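Side-chain contacts in 6b protein (PDB 3AQ2), which disturbs plant cell proliferation as an Agrobacterium protein with an ADP-ribosylation toxin fold, probably by acting on the host microRNA machinery: residues R12-I17 with S21-H26; T96-W101 with Q106-I111. One frame throughout, in Å; residues are numbered along the deposited sequence.

Interaction 1 of 2, residues R12-I17 with S21-H26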
ATOM      1  N   ARG A  12     -12.631   0.818  -2.903  1.00 13.41           N
ATOM      2  CA  ARG A  12     -13.228   2.153  -2.930  1.00 13.69           C
ATOM      3  C   ARG A  12     -12.407   2.994  -3.899  1.00 13.14           C
ATOM      4  O   ARG A  12     -11.238   3.300  -3.633  1.00 12.29           O
ATOM      5  CB  ARG A  12     -13.230   2.825  -1.554  1.00 14.13           C
ATOM      6  CG  ARG A  12     -14.128   2.251  -0.437  1.00 18.26           C
ATOM      7  CD  ARG A  12     -15.126   1.196  -0.829  1.00 21.37           C
ATOM      8  NE  ARG A  12     -16.005   0.902   0.307  1.00 21.67           N
ATOM      9  CZ  ARG A  12     -16.663  -0.244   0.475  1.00 23.66           C
ATOM     10  NH1 ARG A  12     -16.550  -1.229  -0.415  1.00 23.44           N
ATOM     11  NH2 ARG A  12     -17.430  -0.409   1.550  1.00 24.24           N
ATOM     12  N   ASP A  13     -13.015   3.352  -5.029  1.00 13.20           N
ATOM     13  CA  ASP A  13     -12.328   4.194  -6.000  1.00 13.29           C
ATOM     14  C   ASP A  13     -12.581   5.657  -5.643  1.00 12.91           C
ATOM     15  O   ASP A  13     -13.673   6.189  -5.891  1.00 14.09           O
ATOM     16  CB  ASP A  13     -12.802   3.877  -7.417  1.00 14.62           C
ATOM     17  CG  ASP A  13     -12.039   4.647  -8.492  1.00 16.03           C
ATOM     18  OD1 ASP A  13     -11.187   5.504  -8.167  1.00 14.64           O
ATOM     19  OD2 ASP A  13     -12.316   4.390  -9.691  1.00 21.10           O
ATOM     20  N   LEU A  14     -11.577   6.286  -5.030  1.00 11.86           N
ATOM     21  CA  LEU A  14     -11.718   7.646  -4.518  1.00 11.39           C
ATOM     22  C   LEU A  14     -11.032   8.673  -5.426  1.00 12.06           C
ATOM     23  O   LEU A  14     -10.791   9.810  -5.008  1.00 11.92           O
ATOM     24  CB  LEU A  14     -11.162   7.744  -3.085  1.00 10.91           C
ATOM     25  CG  LEU A  14     -11.768   6.737  -2.103  1.00 11.73           C
ATOM     26  CD1 LEU A  14     -11.124   6.869  -0.714  1.00 12.53           C
ATOM     27  CD2 LEU A  14     -13.289   6.887  -2.034  1.00 12.83           C
ATOM     28  N   ARG A  15     -10.743   8.284  -6.673  1.00 12.81           N
ATOM     29  CA  ARG A  15     -10.014   9.176  -7.593  1.00 13.74           C
ATOM     30  C   ARG A  15     -10.731  10.490  -7.922  1.00 14.66           C
ATOM     31  O   ARG A  15     -10.081  11.444  -8.346  1.00 15.60           O
ATOM     32  CB  ARG A  15      -9.627   8.452  -8.888  1.00 13.99           C
ATOM     33  CG  ARG A  15      -8.502   7.450  -8.718  1.00 13.35           C
ATOM     34  CD  ARG A  15      -8.228   6.723 -10.020  1.00 17.11           C
ATOM     35  NE  ARG A  15      -9.308   5.796 -10.347  1.00 18.77           N
ATOM     36  CZ  ARG A  15      -9.360   5.065 -11.460  1.00 23.14           C
ATOM     37  NH1 ARG A  15      -8.395   5.163 -12.367  1.00 25.17           N
ATOM     38  NH2 ARG A  15     -10.380   4.247 -11.669  1.00 22.78           N
ATOM     39  N   ARG A  16     -12.050  10.530  -7.740  1.00 15.55           N
ATOM     40  CA  ARG A  16     -12.826  11.754  -7.993  1.00 16.74           C
ATOM     41  C   ARG A  16     -13.159  12.483  -6.700  1.00 16.14           C
ATOM     42  O   ARG A  16     -13.939  13.439  -6.700  1.00 17.66           O
ATOM     43  CB  ARG A  16     -14.076  11.445  -8.822  1.00 18.66           C
ATOM     44  CG  ARG A  16     -13.716  10.756 -10.117  1.00 22.13           C
ATOM     45  CD  ARG A  16     -14.781  10.849 -11.187  1.00 30.15           C
ATOM     46  NE  ARG A  16     -14.274  10.278 -12.436  1.00 35.54           N
ATOM     47  CZ  ARG A  16     -13.473  10.912 -13.296  1.00 38.09           C
ATOM     48  NH1 ARG A  16     -13.083  12.161 -13.069  1.00 39.60           N
ATOM     49  NH2 ARG A  16     -13.066  10.294 -14.397  1.00 39.06           N
ATOM     50  N   ILE A  17     -12.546  12.034  -5.602  1.00 14.94           N
ATOM     51  CA  ILE A  17     -12.649  12.743  -4.329  1.00 14.69           C
ATOM     52  C   ILE A  17     -11.328  13.483  -4.123  1.00 13.93           C
ATOM     53  O   ILE A  17     -10.317  12.890  -3.700  1.00 13.57           O
ATOM     54  CB  ILE A  17     -12.947  11.800  -3.126  1.00 15.12           C
ATOM     55  CG1 ILE A  17     -14.203  10.951  -3.369  1.00 16.13           C
ATOM     56  CG2 ILE A  17     -13.123  12.620  -1.848  1.00 15.60           C
ATOM     57  CD1 ILE A  17     -15.462  11.738  -3.571  1.00 18.72           C
ATOM     58  N   SER A  21     -10.081  17.171   2.985  1.00 14.37           N
ATOM     59  CA  SER A  21     -10.931  16.818   4.119  1.00 15.29           C
ATOM     60  C   SER A  21     -11.907  15.691   3.758  1.00 16.05           C
ATOM     61  O   SER A  21     -12.068  14.740   4.536  1.00 16.89           O
ATOM     62  CB  SER A  21     -11.648  18.050   4.666  1.00 16.58           C
ATOM     63  OG  SER A  21     -12.505  18.615   3.688  1.00 18.39           O
ATOM     64  N   GLU A  22     -12.508  15.777   2.571  1.00 15.57           N
ATOM     65  CA  GLU A  22     -13.433  14.739   2.091  1.00 17.03           C
ATOM     66  C   GLU A  22     -12.693  13.417   1.895  1.00 15.10           C
ATOM     67  O   GLU A  22     -13.174  12.343   2.280  1.00 15.20           O
ATOM     68  CB  GLU A  22     -14.070  15.135   0.762  1.00 17.05           C
ATOM     69  CG  GLU A  22     -15.083  16.246   0.828  1.00 20.70           C
ATOM     70  CD  GLU A  22     -15.742  16.491  -0.524  1.00 22.01           C
ATOM     71  OE1 GLU A  22     -15.900  15.517  -1.311  1.00 26.28           O
ATOM     72  OE2 GLU A  22     -16.120  17.656  -0.787  1.00 29.06           O
ATOM     73  N   LEU A  23     -11.512  13.483   1.295  1.00 13.47           N
ATOM     74  CA  LEU A  23     -10.767  12.257   1.054  1.00 12.65           C
ATOM     75  C   LEU A  23     -10.439  11.531   2.353  1.00 12.94           C
ATOM     76  O   LEU A  23     -10.586  10.316   2.442  1.00 12.99           O
ATOM     77  CB  LEU A  23      -9.486  12.550   0.286  1.00 11.83           C
ATOM     78  CG  LEU A  23      -8.665  11.303  -0.045  1.00 10.71           C
ATOM     79  CD1 LEU A  23      -9.405  10.392  -1.022  1.00 11.56           C
ATOM     80  CD2 LEU A  23      -7.355  11.755  -0.643  1.00 10.68           C
ATOM     81  N   SER A  24     -10.014  12.285   3.366  1.00 13.50           N
ATOM     82  CA  SER A  24      -9.660  11.696   4.651  1.00 14.48           C
ATOM     83  C   SER A  24     -10.848  10.962   5.263  1.00 15.22           C
ATOM     84  O   SER A  24     -10.691   9.858   5.797  1.00 14.93           O
ATOM     85  CB  SER A  24      -9.125  12.773   5.598  1.00 15.54           C
ATOM     86  OG  SER A  24      -8.881  12.252   6.899  1.00 18.22           O
ATOM     87  N   GLN A  25     -12.030  11.572   5.169  1.00 16.21           N
ATOM     88  CA  GLN A  25     -13.264  10.985   5.696  1.00 17.79           C
ATOM     89  C   GLN A  25     -13.616   9.689   4.955  1.00 16.63           C
ATOM     90  O   GLN A  25     -13.966   8.688   5.586  1.00 16.53           O
ATOM     91  CB  GLN A  25     -14.409  11.994   5.608  1.00 18.52           C
ATOM     92  CG  GLN A  25     -14.205  13.234   6.490  1.00 21.51           C
ATOM     93  CD  GLN A  25     -15.097  14.413   6.095  1.00 23.78           C
ATOM     94  OE1 GLN A  25     -16.015  14.275   5.282  1.00 31.07           O
ATOM     95  NE2 GLN A  25     -14.837  15.577   6.686  1.00 28.98           N
ATOM     96  N   HIS A  26     -13.507   9.707   3.625  1.00 15.51           N
ATOM     97  CA  HIS A  26     -13.767   8.493   2.825  1.00 15.79           C
ATOM     98  C   HIS A  26     -12.783   7.370   3.145  1.00 14.60           C
ATOM     99  O   HIS A  26     -13.163   6.195   3.180  1.00 14.64           O
ATOM    100  CB  HIS A  26     -13.736   8.794   1.322  1.00 16.14           C
ATOM    101  CG  HIS A  26     -14.985   9.438   0.809  1.00 17.90           C
ATOM    102  ND1 HIS A  26     -16.003   8.722   0.214  1.00 21.38           N
ATOM    103  CD2 HIS A  26     -15.385  10.732   0.807  1.00 19.13           C
ATOM    104  CE1 HIS A  26     -16.973   9.550  -0.136  1.00 22.03           C
ATOM    105  NE2 HIS A  26     -16.624  10.776   0.214  1.00 21.59           N
TER
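Ile17 lies over one face of the His26 ring, with CG1 4.3 Å above the plane and over its centre. The contact joins the edge strand 12-13 and the turn after it to the first turns of helix 20-38, in a chain with the ADP-ribosylation fold. The two branches of Ile17 divide the work. CD1 lies over the ring face on the NE2 side. CG2 is directed at the helix backbone and comes 3.6 Å from Leu23 N and 3.7 Å from Glu22 CB. A chi1 of -55° sets CG1 beside the backbone N of Ile17 and over the imidazole, and leaves CG2 anti to that N and against the helix.

Leu14 packs beside Ile17 against the same histidine. Its CD1 is 3.8 Å from His26 CB, while CD2 meets the ring obliquely near ND1. Leu23 reaches back with one branch, its CD1 3.8 Å from Leu14 CB. The contact is van der Waals packing, with aliphatic groups against the ring and the helix backbone. Leu14 and Leu23 are the buried side of it, and His26 is the exposed side. The carboxylate of Glu22 pairs with Arg19, just before the helical segment.

A type I beta turn from Leu14 to Ile17 brings both apolar residues round to the helix. It is closed by the backbone hydrogen bond from Ile17 N to Leu14 O. Further out, Leu14 also packs on Leu27 and on Ala199 of the neighbouring parallel strand 199-202. An Asx turn at Asp13 leads into the beta turn. Arg15 forms a bidentate salt bridge with Asp13, NE to OD1 and NH2 to OD2. Asp13 OD1 takes two donors, Arg15 N at 3.2 Å and Arg15 NE at 2.9 Å, from opposite faces of the carboxylate plane.

Interaction 2 of 2, residues T96-W101 with Q106-I111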
ATOM      1  N   THR A  96       4.040   3.755   3.250  1.00  8.79           N
ATOM      2  CA  THR A  96       4.254   4.735   4.312  1.00  9.41           C
ATOM      3  C   THR A  96       2.956   5.164   4.972  1.00  9.67           C
ATOM      4  O   THR A  96       1.902   5.153   4.335  1.00 10.34           O
ATOM      5  CB  THR A  96       5.025   5.988   3.786  1.00  9.67           C
ATOM      6  OG1 THR A  96       5.265   6.902   4.878  1.00 10.17           O
ATOM      7  CG2 THR A  96       4.257   6.707   2.644  1.00  9.49           C
ATOM      8  N   ALA A  97       3.057   5.553   6.240  1.00  9.80           N
ATOM      9  CA  ALA A  97       1.955   6.166   6.957  1.00 10.50           C
ATOM     10  C   ALA A  97       1.708   7.618   6.498  1.00 10.99           C
ATOM     11  O   ALA A  97       0.650   8.179   6.808  1.00 11.36           O
ATOM     12  CB  ALA A  97       2.202   6.105   8.479  1.00 11.74           C
ATOM     13  N   MET A  98       2.662   8.224   5.784  1.00 10.89           N
ATOM     14  CA  MET A  98       2.480   9.613   5.298  1.00 11.41           C
ATOM     15  C   MET A  98       1.315   9.610   4.327  1.00 10.58           C
ATOM     16  O   MET A  98       1.397   8.939   3.298  1.00 10.23           O
ATOM     17  CB  MET A  98       3.709  10.109   4.551  1.00 11.57           C
ATOM     18  CG  MET A  98       4.919  10.332   5.408  1.00 12.73           C
ATOM     19  SD  MET A  98       6.127  11.196   4.380  1.00 15.13           S
ATOM     20  CE  MET A  98       7.331  11.660   5.620  1.00 17.29           C
ATOM     21  N   PRO A  99       0.224  10.331   4.656  1.00 10.70           N
ATOM     22  CA  PRO A  99      -0.951  10.301   3.792  1.00 10.59           C
ATOM     23  C   PRO A  99      -0.756  11.155   2.533  1.00 10.34           C
ATOM     24  O   PRO A  99       0.168  11.978   2.472  1.00 10.65           O
ATOM     25  CB  PRO A  99      -2.052  10.876   4.685  1.00 11.22           C
ATOM     26  CG  PRO A  99      -1.340  11.838   5.564  1.00 11.44           C
ATOM     27  CD  PRO A  99       0.004  11.192   5.835  1.00 11.03           C
ATOM     28  N   PRO A 100      -1.613  10.953   1.522  1.00 10.84           N
ATOM     29  CA  PRO A 100      -1.419  11.635   0.233  1.00 10.62           C
ATOM     30  C   PRO A 100      -1.433  13.170   0.265  1.00 10.78           C
ATOM     31  O   PRO A 100      -0.968  13.797  -0.687  1.00 11.80           O
ATOM     32  CB  PRO A 100      -2.577  11.091  -0.631  1.00 11.60           C
ATOM     33  CG  PRO A 100      -3.021   9.845   0.041  1.00 12.54           C
ATOM     34  CD  PRO A 100      -2.756  10.019   1.497  1.00 11.28           C
ATOM     35  N   TRP A 101      -1.954  13.768   1.341  1.00 10.21           N
ATOM     36  CA  TRP A 101      -2.007  15.230   1.472  1.00 10.65           C
ATOM     37  C   TRP A 101      -0.892  15.809   2.339  1.00 10.80           C
ATOM     38  O   TRP A 101      -0.867  17.021   2.567  1.00 11.24           O
ATOM     39  CB  TRP A 101      -3.360  15.671   2.055  1.00 11.34           C
ATOM     40  CG  TRP A 101      -3.683  14.984   3.365  1.00 11.45           C
ATOM     41  CD1 TRP A 101      -3.303  15.373   4.629  1.00 12.70           C
ATOM     42  CD2 TRP A 101      -4.435  13.778   3.525  1.00 11.57           C
ATOM     43  NE1 TRP A 101      -3.779  14.474   5.561  1.00 12.94           N
ATOM     44  CE2 TRP A 101      -4.475  13.487   4.908  1.00 13.68           C
ATOM     45  CE3 TRP A 101      -5.095  12.920   2.630  1.00 12.84           C
ATOM     46  CZ2 TRP A 101      -5.143  12.366   5.419  1.00 12.85           C
ATOM     47  CZ3 TRP A 101      -5.747  11.785   3.144  1.00 12.58           C
ATOM     48  CH2 TRP A 101      -5.777  11.536   4.525  1.00 12.92           C
ATOM     49  N   GLN A 106       5.661  16.309  -5.658  1.00 12.53           N
ATOM     50  CA  GLN A 106       7.077  16.494  -6.013  1.00 12.57           C
ATOM     51  C   GLN A 106       8.006  16.206  -4.824  1.00 12.13           C
ATOM     52  O   GLN A 106       9.051  15.562  -4.989  1.00 11.94           O
ATOM     53  CB  GLN A 106       7.316  17.886  -6.586  1.00 13.69           C
ATOM     54  CG  GLN A 106       6.524  18.136  -7.878  1.00 18.12           C
ATOM     55  CD  GLN A 106       6.957  19.402  -8.597  1.00 24.71           C
ATOM     56  OE1 GLN A 106       7.313  20.399  -7.963  1.00 29.04           O
ATOM     57  NE2 GLN A 106       6.943  19.365  -9.932  1.00 27.88           N
ATOM     58  N   GLU A 107       7.606  16.679  -3.639  1.00 11.40           N
ATOM     59  CA  GLU A 107       8.362  16.451  -2.407  1.00 11.62           C
ATOM     60  C   GLU A 107       8.336  14.980  -2.046  1.00 11.11           C
ATOM     61  O   GLU A 107       9.372  14.388  -1.723  1.00 11.52           O
ATOM     62  CB  GLU A 107       7.775  17.270  -1.260  1.00 11.85           C
ATOM     63  CG  GLU A 107       7.883  18.768  -1.495  1.00 13.10           C
ATOM     64  CD  GLU A 107       7.058  19.576  -0.516  1.00 17.90           C
ATOM     65  OE1 GLU A 107       5.977  19.105  -0.088  1.00 18.78           O
ATOM     66  OE2 GLU A 107       7.482  20.703  -0.199  1.00 20.66           O
ATOM     67  N   MET A 108       7.150  14.375  -2.124  1.00 10.83           N
ATOM     68  CA  MET A 108       7.029  12.943  -1.835  1.00 11.18           C
ATOM     69  C   MET A 108       7.921  12.122  -2.766  1.00 10.69           C
ATOM     70  O   MET A 108       8.553  11.162  -2.333  1.00 10.54           O
ATOM     71  CB  MET A 108       5.578  12.490  -1.954  1.00 11.30           C
ATOM     72  CG  MET A 108       5.355  10.986  -1.713  1.00 13.52           C
ATOM     73  SD  MET A 108       5.984  10.385  -0.126  1.00 21.54           S
ATOM     74  CE  MET A 108       4.925  11.370   0.886  1.00 17.27           C
ATOM     75  N   ASN A 109       7.999  12.517  -4.034  1.00 10.47           N
ATOM     76  CA  ASN A 109       8.837  11.778  -4.963  1.00 10.32           C
ATOM     77  C   ASN A 109      10.306  11.802  -4.540  1.00 10.96           C
ATOM     78  O   ASN A 109      10.996  10.793  -4.658  1.00 11.48           O
ATOM     79  CB  ASN A 109       8.707  12.306  -6.384  1.00 10.71           C
ATOM     80  CG  ASN A 109       9.449  11.437  -7.374  1.00 11.87           C
ATOM     81  OD1 ASN A 109       9.038  10.299  -7.670  1.00 13.59           O
ATOM     82  ND2 ASN A 109      10.556  11.942  -7.862  1.00 12.69           N
ATOM     83  N   ALA A 110      10.769  12.938  -4.020  1.00 11.06           N
ATOM     84  CA  ALA A 110      12.150  13.025  -3.522  1.00 11.55           C
ATOM     85  C   ALA A 110      12.413  12.037  -2.377  1.00 11.95           C
ATOM     86  O   ALA A 110      13.463  11.374  -2.337  1.00 12.21           O
ATOM     87  CB  ALA A 110      12.489  14.453  -3.089  1.00 12.40           C
ATOM     88  N   ILE A 111      11.459  11.938  -1.456  1.00 11.58           N
ATOM     89  CA  ILE A 111      11.603  11.010  -0.336  1.00 11.84           C
ATOM     90  C   ILE A 111      11.535   9.552  -0.812  1.00 12.08           C
ATOM     91  O   ILE A 111      12.322   8.698  -0.358  1.00 12.62           O
ATOM     92  CB  ILE A 111      10.565  11.304   0.755  1.00 11.11           C
ATOM     93  CG1 ILE A 111      10.800  12.715   1.320  1.00 12.40           C
ATOM     94  CG2 ILE A 111      10.643  10.263   1.889  1.00 12.81           C
ATOM     95  CD1 ILE A 111       9.786  13.125   2.387  1.00 15.19           C
TER
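Met98 and Met108 meet through their thioether ends. The closest approach is Met98 SD to Met108 CE, 3.7 Å. The same methyl also lies 4.1 Å from Met98 CB, so it rests alongside the Met98 chain. The two side chains differ in shape. Met98 is extended beyond CG and reaches out from the loop toward the helix. Met108 has CG anti to its backbone N (chi1 178°) and then bends at both chi2 and chi3, which folds its CE against the Met98 sulfur. A looser apolar touch follows one helical turn on, where Met98 CE is 4.3 Å from Ile111 CD1. The interface is small, 143 Å² in all, and both methionines are buried.

The contact lies in a strand-loop-helix connection of the ADP-ribosylation fold. It links the loop that leaves strand 93-96 to helix 105-115, the next helix in the chain. Strand 154-161 adds to the packing: Tyr156 and Trp158 touch Met98, and Trp158 also touches Ile111. Asp149 of strand 143-151 touches both Met98 and Ile111, so the loop and helix share neighbours in these strands.

Polar bonds hold the loop side. Thr96 OG1 accepts from Met98 N at 3.1 Å and 171°, forming an ST turn, and is also hydrogen-bonded to Gly157 O. Met98 O is hydrogen-bonded to Tyr69 OH. These bonds fix the backbone on both sides of the Met98 side chain. At the start of the helix, Asp104 OD1 is hydrogen-bonded to Gln106 N, and Glu107 OE1 to Asp104 N.

How the interactions relate
Interaction 1 comes first along the chain and is complete before interaction 2 begins. Their centres are about 17 Å apart. Each joins a strand exit to the helix that follows it: strand 12-13 to helix 20-38, and strand 93-96 to helix 105-115. The two also touch directly through Trp101, in the loop between strand 93-96 and helix 105-115. Trp101 CH2 is 3.7 Å from Ser24 CB, and Trp101 CZ3 is 4.1 Å from Leu23 CD2. Helix 20-38 thus packs on the turn 14-17 and on the loop that carries Trp101. Through this tryptophan the early helix is tied to the connection before helix 105-115.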